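Local structure of glutathione S-transferase (Pseudomonas fluorescens, 3M3M) at residues A109-I114 with K130-G135; K137-M142 with F176-Y181; T149-G154 with Q185-R190. The protein binds glutathione and probably catalyses its transfer to electrophilic substrates, as a glutathione transferase. One frame throughout, in Å; residues are numbered along the deposited sequence.

Overall arrangement
All three contacts lie in the helical C-terminal half of the chain. Contacts 1 and 2 both use helix 125-146. Contact 1 sets it against helix 87-117, and contact 2 against the loop 176-181. They touch through F176, which packs on A111 and H132. Contact 3 ties the loop 149-154 to helix 182-192 and meets contact 2 where M142 packs on W187. It does not touch contact 1. Contact 2 is the most buried; contacts 1 and 3 are partly buried. The chemistry changes along the series. Contact 1 is mainly apolar, contact 2 adds one tyrosine-aspartate hydrogen bond, and contact 3 is gripped by an arginine on a backbone carbonyl.

Contact 1. Residues A109-I114 with K130-G135; sequences AVARFI and KLHKRG
L131 lays CD1 over V110 and I114 of the facing helix. This joins helices 87-117 and 125-146 of the GST C-terminal helical domain. The short segments run roughly antiparallel, with axes 9.6 Å apart and N-to-C directions at 147°. One methyl does most of the work. L131 CD1 lies 3.6 Å from I114 CD1 and 3.7 Å from V110 CG1. V110 has CG1 anti to the backbone N (chi1 -178°), and this is the branch that meets the leucine methyl. The I114 and V110 side chains each pass L131 at a slant. The backbones come nearest at A111 and L131, whose CA atoms are 6.2 Å apart. The small alanine probably permits this approach; A111 CB is 4.4 Å from L131 CB. The contact is apolar and does not touch the bound glutathione, which is about 8 Å from the V110 side chain. H132 closes one flank. Its imidazole has its polar partner elsewhere, as NE2 bonds to G174 O. F176 packs against both A111 and H132 and continues the apolar layer. Across the two helices, A111 CB meets the edge of the imidazole near its plane, 4.3 Å from H132 CD2.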
loop_
_atom_site.group_PDB
_atom_site.type_symbol
_atom_site.label_atom_id
_atom_site.label_comp_id
_atom_site.label_asym_id
_atom_site.label_seq_id
_atom_site.Cartn_x
_atom_site.Cartn_y
_atom_site.Cartn_z
ATOM N N ALA A 109 5.944 -5.634 4.772
ATOM C CA ALA A 109 5.289 -6.577 3.853
ATOM C C ALA A 109 6.011 -7.934 3.866
ATOM O O ALA A 109 5.345 -8.969 3.829
ATOM C CB ALA A 109 5.265 -6.046 2.371
ATOM N N VAL A 110 7.349 -7.924 3.883
ATOM C CA VAL A 110 8.081 -9.189 3.812
ATOM C C VAL A 110 7.951 -9.973 5.141
ATOM O O VAL A 110 7.835 -11.213 5.127
ATOM C CB VAL A 110 9.560 -8.958 3.353
ATOM C CG1 VAL A 110 10.355 -10.288 3.207
ATOM C CG2 VAL A 110 9.549 -8.294 1.961
ATOM N N ALA A 111 7.948 -9.266 6.275
ATOM C CA ALA A 111 7.725 -10.008 7.570
ATOM C C ALA A 111 6.358 -10.688 7.526
ATOM O O ALA A 111 6.170 -11.839 7.995
ATOM C CB ALA A 111 7.777 -9.025 8.749
ATOM N N ARG A 112 5.363 -9.942 7.045
ATOM C CA ARG A 112 3.983 -10.524 6.950
ATOM C C ARG A 112 4.021 -11.716 5.983
ATOM O O ARG A 112 3.373 -12.733 6.222
ATOM C CB ARG A 112 3.036 -9.422 6.437
ATOM C CG ARG A 112 1.674 -10.024 5.900
ATOM C CD ARG A 112 0.661 -8.838 5.788
ATOM N NE ARG A 112 -0.663 -9.289 5.255
ATOM C CZ ARG A 112 -0.987 -9.385 3.967
ATOM N NH1 ARG A 112 -0.067 -9.136 3.020
ATOM N NH2 ARG A 112 -2.256 -9.619 3.586
ATOM N N PHE A 113 4.745 -11.614 4.870
ATOM C CA PHE A 113 4.826 -12.785 3.948
ATOM C C PHE A 113 5.435 -13.991 4.653
ATOM O O PHE A 113 4.853 -15.079 4.639
ATOM C CB PHE A 113 5.628 -12.474 2.696
ATOM C CG PHE A 113 5.706 -13.633 1.768
ATOM C CD1 PHE A 113 4.622 -13.979 0.990
ATOM C CD2 PHE A 113 6.902 -14.394 1.692
ATOM C CE1 PHE A 113 4.718 -15.061 0.113
ATOM C CE2 PHE A 113 6.955 -15.505 0.845
ATOM C CZ PHE A 113 5.869 -15.831 0.086
ATOM N N ILE A 114 6.554 -13.768 5.329
ATOM C CA ILE A 114 7.223 -14.849 6.068
ATOM C C ILE A 114 6.306 -15.485 7.091
ATOM O O ILE A 114 6.212 -16.732 7.169
ATOM C CB ILE A 114 8.545 -14.329 6.721
ATOM C CG1 ILE A 114 9.600 -14.103 5.604
ATOM C CG2 ILE A 114 9.099 -15.337 7.777
ATOM C CD1 ILE A 114 10.867 -13.244 6.183
ATOM N N LYS A 130 15.551 -9.339 11.744
ATOM C CA LYS A 130 16.178 -8.117 11.158
ATOM C C LYS A 130 15.080 -7.231 10.526
ATOM O O LYS A 130 15.091 -5.988 10.692
ATOM C CB LYS A 130 17.245 -8.430 10.134
ATOM C CG LYS A 130 18.522 -9.191 10.752
ATOM C CD LYS A 130 19.543 -9.602 9.671
ATOM C CE LYS A 130 20.946 -9.778 10.285
ATOM N NZ LYS A 130 20.960 -10.860 11.319
ATOM N N LEU A 131 14.131 -7.868 9.822
ATOM C CA LEU A 131 12.975 -7.104 9.251
ATOM C C LEU A 131 12.207 -6.453 10.379
ATOM O O LEU A 131 11.717 -5.357 10.262
ATOM C CB LEU A 131 12.062 -8.050 8.458
ATOM C CG LEU A 131 12.716 -8.813 7.315
ATOM C CD1 LEU A 131 11.638 -9.760 6.685
ATOM C CD2 LEU A 131 13.356 -7.923 6.225
ATOM N N HIS A 132 12.028 -7.122 11.497
ATOM C CA HIS A 132 11.409 -6.478 12.615
ATOM C C HIS A 132 12.138 -5.220 13.055
ATOM O O HIS A 132 11.523 -4.209 13.294
ATOM C CB HIS A 132 11.249 -7.453 13.812
ATOM C CG HIS A 132 9.945 -8.178 13.773
ATOM N ND1 HIS A 132 9.469 -8.909 14.839
ATOM C CD2 HIS A 132 9.068 -8.356 12.753
ATOM C CE1 HIS A 132 8.303 -9.445 14.506
ATOM N NE2 HIS A 132 8.027 -9.102 13.244
ATOM N N LYS A 133 13.445 -5.288 13.175
ATOM C CA LYS A 133 14.189 -4.103 13.654
ATOM C C LYS A 133 14.021 -2.931 12.680
ATOM O O LYS A 133 13.727 -1.813 13.144
ATOM C CB LYS A 133 15.696 -4.409 13.781
ATOM C CG LYS A 133 15.864 -5.292 15.053
ATOM C CD LYS A 133 17.356 -5.571 15.373
ATOM C CE LYS A 133 17.366 -6.669 16.483
ATOM N NZ LYS A 133 18.772 -6.900 16.945
ATOM N N ARG A 134 14.085 -3.210 11.379
ATOM C CA ARG A 134 14.048 -2.116 10.416
ATOM C C ARG A 134 12.599 -1.648 10.284
ATOM O O ARG A 134 12.386 -0.431 10.041
ATOM C CB ARG A 134 14.625 -2.542 9.036
ATOM C CG ARG A 134 16.127 -2.794 9.212
ATOM C CD ARG A 134 16.887 -3.169 7.941
ATOM N NE ARG A 134 17.788 -2.081 7.550
ATOM C CZ ARG A 134 18.410 -1.999 6.371
ATOM N NH1 ARG A 134 19.171 -0.938 6.122
ATOM N NH2 ARG A 134 18.272 -2.965 5.439
ATOM N N GLY A 135 11.632 -2.568 10.382
ATOM C CA GLY A 135 10.202 -2.121 10.240
ATOM C C GLY A 135 9.810 -1.259 11.399
ATOM O O GLY A 135 9.117 -0.267 11.246
#

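Contact 2. Residues K137-M142 with F176-Y181; sequences KALDVM and FDLSRY
L139 and D140, neighbours on helix 125-146, meet the Y181 ring in different ways. L139 CB lies over one face, offset toward the rim. It is 3.9 Å from the ring centroid, a CH-pi contact. D140 OD1 lies at the ring edge, in its plane, and accepts a 2.6 Å hydrogen bond from Y181 OH. The hydroxyl approaches OD1 from above the carboxylate plane, 36° out of it. CB of Y181 points toward the helix, and CG, anti to the carbonyl carbon (chi1 -65°), carries the ring onto L139. Face and edge contacts together would restrain the ring. A phenylalanine in place of Y181 lacks the hydroxyl, and D140 OD1 would probably be left without its mate across this contact. L139 then reaches further with CD1. This methyl sits 3.9 Å from F176 CD1 and 4.2 Å from L178 CD2, so one leucine spans three residues of the loop.

The second shell shapes that loop. D177 OD1 takes two bonds from S179: 2.6 Å from S179 OG and 3.0 Å from S179 N. Both donors come from the same face of the carboxylate, and the backbone bond makes an Asx turn. Next, Y181 N bonds to L178 O at 2.9 Å, closing the short 3-10 segment 178-180. D177 N is held by the hydroxyl of Y136, whose ring also meets F176 edge-to-face.

Y181 occupies the N-cap position of helix 182-192, so the contact probably helps to hold the start of that helix against helix 125-146. L139 also packs on I184 of helix 182-192 and on T168 of helix 159-168. F176 extends onto I108 of helix 87-117. The contact as a whole thus lies among four helices of the C-terminal domain.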
loop_
_atom_site.group_PDB
_atom_site.type_symbol
_atom_site.label_atom_id
_atom_site.label_comp_id
_atom_site.label_asym_id
_atom_site.label_seq_id
_atom_site.Cartn_x
_atom_site.Cartn_y
_atom_site.Cartn_z
ATOM N N LYS A 137 11.735 0.710 13.054
ATOM C CA LYS A 137 12.347 2.011 12.811
ATOM C C LYS A 137 11.428 2.877 11.938
ATOM O O LYS A 137 11.268 4.049 12.142
ATOM C CB LYS A 137 13.735 1.834 12.169
ATOM C CG LYS A 137 14.473 3.126 11.815
ATOM C CD LYS A 137 15.901 2.750 11.210
ATOM C CE LYS A 137 16.751 3.945 10.745
ATOM N NZ LYS A 137 15.949 4.962 9.868
ATOM N N ALA A 138 10.854 2.270 10.878
ATOM C CA ALA A 138 9.909 3.029 10.016
ATOM C C ALA A 138 8.623 3.399 10.787
ATOM O O ALA A 138 8.104 4.518 10.646
ATOM C CB ALA A 138 9.555 2.157 8.760
ATOM N N LEU A 139 8.078 2.461 11.581
ATOM C CA LEU A 139 6.866 2.801 12.358
ATOM C C LEU A 139 7.169 3.920 13.378
ATOM O O LEU A 139 6.316 4.802 13.564
ATOM C CB LEU A 139 6.351 1.531 13.086
ATOM C CG LEU A 139 5.930 0.376 12.120
ATOM C CD1 LEU A 139 5.652 -0.947 12.953
ATOM C CD2 LEU A 139 4.650 0.826 11.365
ATOM N N ASP A 140 8.430 3.958 13.861
ATOM C CA ASP A 140 8.793 5.036 14.751
ATOM C C ASP A 140 8.764 6.382 14.073
ATOM O O ASP A 140 8.271 7.378 14.628
ATOM C CB ASP A 140 10.219 4.843 15.327
ATOM C CG ASP A 140 10.336 3.708 16.318
ATOM O OD1 ASP A 140 9.295 3.174 16.845
ATOM O OD2 ASP A 140 11.504 3.262 16.496
ATOM N N VAL A 141 9.240 6.452 12.825
ATOM C CA VAL A 141 9.098 7.714 12.052
ATOM C C VAL A 141 7.635 8.194 11.898
ATOM O O VAL A 141 7.315 9.391 12.079
ATOM C CB VAL A 141 9.750 7.547 10.645
ATOM C CG1 VAL A 141 9.495 8.813 9.792
ATOM C CG2 VAL A 141 11.301 7.258 10.807
HETATM N N MSE A 142 6.759 7.226 11.533
HETATM C CA MSE A 142 5.355 7.543 11.342
HETATM C C MSE A 142 4.747 8.013 12.702
HETATM O O MSE A 142 3.921 8.914 12.681
HETATM C CB MSE A 142 4.600 6.249 10.853
HETATM C CG MSE A 142 4.992 5.980 9.394
HETATM SE SE MSE A 142 4.143 4.202 8.978
HETATM C CE MSE A 142 2.204 4.823 9.188
ATOM N N PHE A 176 4.461 -7.410 14.080
ATOM C CA PHE A 176 4.565 -6.093 14.720
ATOM C C PHE A 176 3.451 -5.775 15.697
ATOM O O PHE A 176 2.254 -5.958 15.417
ATOM C CB PHE A 176 4.655 -4.940 13.648
ATOM C CG PHE A 176 5.798 -5.138 12.695
ATOM C CD1 PHE A 176 7.083 -4.561 12.988
ATOM C CD2 PHE A 176 5.632 -5.875 11.492
ATOM C CE1 PHE A 176 8.192 -4.763 12.066
ATOM C CE2 PHE A 176 6.770 -6.085 10.610
ATOM C CZ PHE A 176 8.026 -5.538 10.912
ATOM N N ASP A 177 3.851 -5.227 16.848
ATOM C CA ASP A 177 2.882 -4.965 17.893
ATOM C C ASP A 177 2.505 -3.503 17.843
ATOM O O ASP A 177 3.257 -2.605 18.327
ATOM C CB ASP A 177 3.533 -5.320 19.237
ATOM C CG ASP A 177 2.630 -5.035 20.425
ATOM O OD1 ASP A 177 1.452 -4.590 20.304
ATOM O OD2 ASP A 177 3.146 -5.293 21.573
ATOM N N LEU A 178 1.335 -3.226 17.250
ATOM C CA LEU A 178 0.978 -1.830 17.043
ATOM C C LEU A 178 0.494 -1.208 18.322
ATOM O O LEU A 178 0.215 -0.042 18.345
ATOM C CB LEU A 178 -0.133 -1.664 15.945
ATOM C CG LEU A 178 0.438 -2.109 14.539
ATOM C CD1 LEU A 178 -0.660 -1.952 13.559
ATOM C CD2 LEU A 178 1.626 -1.262 14.119
ATOM N N SER A 179 0.320 -2.009 19.411
ATOM C CA SER A 179 -0.090 -1.351 20.686
ATOM C C SER A 179 1.025 -0.443 21.210
ATOM O O SER A 179 0.745 0.453 22.012
ATOM C CB SER A 179 -0.477 -2.358 21.811
ATOM O OG SER A 179 0.711 -3.036 22.292
ATOM N N ARG A 180 2.270 -0.610 20.715
ATOM C CA ARG A 180 3.377 0.293 20.986
ATOM C C ARG A 180 3.248 1.666 20.268
ATOM O O ARG A 180 4.018 2.630 20.576
ATOM C CB ARG A 180 4.675 -0.367 20.508
ATOM C CG ARG A 180 4.941 -1.754 21.099
ATOM C CD ARG A 180 6.337 -2.098 20.640
ATOM N NE ARG A 180 6.654 -3.443 21.049
ATOM C CZ ARG A 180 7.764 -4.094 20.669
ATOM N NH1 ARG A 180 8.660 -3.517 19.839
ATOM N NH2 ARG A 180 7.950 -5.350 21.093
ATOM N N TYR A 181 2.264 1.772 19.362
ATOM C CA TYR A 181 2.113 2.938 18.473
ATOM C C TYR A 181 0.699 3.510 18.532
ATOM O O TYR A 181 -0.116 3.408 17.583
ATOM C CB TYR A 181 2.434 2.457 17.014
ATOM C CG TYR A 181 3.889 2.033 16.920
ATOM C CD1 TYR A 181 4.885 3.011 16.760
ATOM C CD2 TYR A 181 4.269 0.696 17.018
ATOM C CE1 TYR A 181 6.243 2.635 16.687
ATOM C CE2 TYR A 181 5.671 0.303 16.998
ATOM C CZ TYR A 181 6.632 1.342 16.790
ATOM O OH TYR A 181 7.941 0.954 16.745
#

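Contact 3. Residues T149-G154 with Q185-R190; sequences TPYLVG and QAWMQR
R190 bends at chi3 (-89°), which turns NE off the line of its aliphatic chain and toward P150. W187 has CG anti to the backbone N (chi1 166°), and its indole reaches the same proline. The arginine grips P150 O side-on with two nitrogens, R190 NE at 3.1 Å and R190 NH2 at 2.9 Å. The NH2 bond uses a lone pair in the carbonyl plane, whereas NE is tilted from that plane. The guanidinium is sandwiched: P150 CB lies over one face near the rim, and A186 O over the centre of the opposite face. P150 O also meets the indole edge in plane, 3.5 Å from W187 CD1.

This pins the loop before helix 159-168 to helix 182-192 of the GST C-terminal domain. D161 OD1 links the two sides, accepting from L152 N and W187 NE1. D161 is probably the acid of the N-capping box known in GSTs.

Y151 crosses the indole at a slant, with Y151 CD1 4.1 Å from W187 CD1. Its hydroxyl lies 3.7 Å from R190 CB, and a water bridges Y151 OH to R190 O. Within the loop, T149 OG1 donates to Y151 O at 2.6 Å, almost in line with the carbonyl (173°).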
loop_
_atom_site.group_PDB
_atom_site.type_symbol
_atom_site.label_atom_id
_atom_site.label_comp_id
_atom_site.label_asym_id
_atom_site.label_seq_id
_atom_site.Cartn_x
_atom_site.Cartn_y
_atom_site.Cartn_z
ATOM N N THR A 149 0.436 15.607 13.739
ATOM C CA THR A 149 -0.592 15.965 12.736
ATOM C C THR A 149 -1.481 14.708 12.595
ATOM O O THR A 149 -1.077 13.597 12.857
ATOM C CB THR A 149 -0.031 16.337 11.316
ATOM O OG1 THR A 149 0.788 15.242 10.830
ATOM C CG2 THR A 149 0.800 17.655 11.300
ATOM N N PRO A 150 -2.691 14.886 12.132
ATOM C CA PRO A 150 -3.581 13.734 12.174
ATOM C C PRO A 150 -3.438 12.832 10.907
ATOM O O PRO A 150 -3.860 11.658 10.937
ATOM C CB PRO A 150 -4.982 14.393 12.091
ATOM C CG PRO A 150 -4.743 15.678 11.502
ATOM C CD PRO A 150 -3.421 16.156 11.948
ATOM N N TYR A 151 -2.874 13.393 9.859
ATOM C CA TYR A 151 -2.538 12.554 8.657
ATOM C C TYR A 151 -1.065 12.825 8.395
ATOM O O TYR A 151 -0.432 13.658 9.102
ATOM C CB TYR A 151 -3.367 12.953 7.435
ATOM C CG TYR A 151 -4.817 12.564 7.636
ATOM C CD1 TYR A 151 -5.240 11.229 7.509
ATOM C CD2 TYR A 151 -5.750 13.519 7.967
ATOM C CE1 TYR A 151 -6.612 10.880 7.713
ATOM C CE2 TYR A 151 -7.104 13.168 8.206
ATOM C CZ TYR A 151 -7.512 11.861 8.042
ATOM O OH TYR A 151 -8.875 11.561 8.195
ATOM N N LEU A 152 -0.476 12.069 7.466
ATOM C CA LEU A 152 0.992 12.239 7.317
ATOM C C LEU A 152 1.341 13.594 6.786
ATOM O O LEU A 152 2.435 14.115 7.136
ATOM C CB LEU A 152 1.576 11.099 6.393
ATOM C CG LEU A 152 1.495 9.781 7.169
ATOM C CD1 LEU A 152 1.716 8.681 6.116
ATOM C CD2 LEU A 152 2.546 9.672 8.273
ATOM N N VAL A 153 0.457 14.170 5.942
ATOM C CA VAL A 153 0.705 15.477 5.370
ATOM C C VAL A 153 -0.406 16.404 5.893
ATOM O O VAL A 153 -1.510 16.448 5.322
ATOM C CB VAL A 153 0.785 15.476 3.826
ATOM C CG1 VAL A 153 1.067 16.896 3.248
ATOM C CG2 VAL A 153 1.943 14.471 3.285
ATOM N N GLY A 154 -0.120 17.042 7.045
ATOM C CA GLY A 154 -1.077 17.981 7.621
ATOM C C GLY A 154 -2.432 17.420 7.975
ATOM O O GLY A 154 -2.536 16.369 8.628
ATOM N N GLN A 185 -2.247 3.888 15.664
ATOM C CA GLN A 185 -3.579 3.304 15.833
ATOM C C GLN A 185 -4.649 4.369 15.662
ATOM O O GLN A 185 -5.677 4.113 15.009
ATOM C CB GLN A 185 -3.659 2.556 17.198
ATOM C CG GLN A 185 -2.766 1.395 17.351
ATOM C CD GLN A 185 -2.941 0.779 18.786
ATOM O OE1 GLN A 185 -2.860 1.513 19.800
ATOM N NE2 GLN A 185 -3.099 -0.542 18.849
ATOM N N ALA A 186 -4.464 5.591 16.177
ATOM C CA ALA A 186 -5.519 6.611 16.066
ATOM C C ALA A 186 -5.633 7.086 14.607
ATOM O O ALA A 186 -6.677 7.406 14.107
ATOM C CB ALA A 186 -5.200 7.839 17.010
ATOM N N TRP A 187 -4.481 7.123 13.906
ATOM C CA TRP A 187 -4.526 7.419 12.463
ATOM C C TRP A 187 -5.248 6.324 11.652
ATOM O O TRP A 187 -6.048 6.637 10.707
ATOM C CB TRP A 187 -3.074 7.610 12.011
ATOM C CG TRP A 187 -2.822 7.596 10.520
ATOM C CD1 TRP A 187 -2.928 8.597 9.627
ATOM C CD2 TRP A 187 -2.275 6.464 9.825
ATOM N NE1 TRP A 187 -2.533 8.136 8.332
ATOM C CE2 TRP A 187 -2.077 6.853 8.456
ATOM C CE3 TRP A 187 -1.931 5.172 10.259
ATOM C CZ2 TRP A 187 -1.539 5.949 7.453
ATOM C CZ3 TRP A 187 -1.384 4.246 9.266
ATOM C CH2 TRP A 187 -1.199 4.676 7.889
HETATM N N MSE A 188 -4.997 5.039 11.983
HETATM C CA MSE A 188 -5.674 3.948 11.273
HETATM C C MSE A 188 -7.196 4.181 11.503
HETATM O O MSE A 188 -7.991 3.966 10.612
HETATM C CB MSE A 188 -5.334 2.612 11.874
HETATM C CG MSE A 188 -3.985 2.205 11.349
HETATM SE SE MSE A 188 -3.189 0.631 12.194
HETATM C CE MSE A 188 -4.714 -0.717 12.251
ATOM N N GLN A 189 -7.577 4.436 12.758
ATOM C CA GLN A 189 -9.003 4.833 13.001
ATOM C C GLN A 189 -9.593 5.947 12.148
ATOM O O GLN A 189 -10.712 5.792 11.630
ATOM C CB GLN A 189 -9.206 5.109 14.507
ATOM C CG GLN A 189 -9.765 3.944 15.129
ATOM C CD GLN A 189 -11.221 4.037 14.846
ATOM O OE1 GLN A 189 -11.736 5.176 14.703
ATOM N NE2 GLN A 189 -11.897 2.907 14.696
ATOM N N ARG A 190 -8.854 7.038 11.919
ATOM C CA ARG A 190 -9.250 8.115 11.066
ATOM C C ARG A 190 -9.392 7.684 9.596
ATOM O O ARG A 190 -10.333 8.045 8.940
ATOM C CB ARG A 190 -8.257 9.314 11.108
ATOM C CG ARG A 190 -8.267 9.917 12.468
ATOM C CD ARG A 190 -7.775 11.367 12.431
ATOM N NE ARG A 190 -6.414 11.168 12.608
ATOM C CZ ARG A 190 -5.741 10.992 13.744
ATOM N NH1 ARG A 190 -6.212 11.116 14.993
ATOM N NH2 ARG A 190 -4.503 10.709 13.582
HETATM O O HOH W 1 -10.208 9.849 6.551
#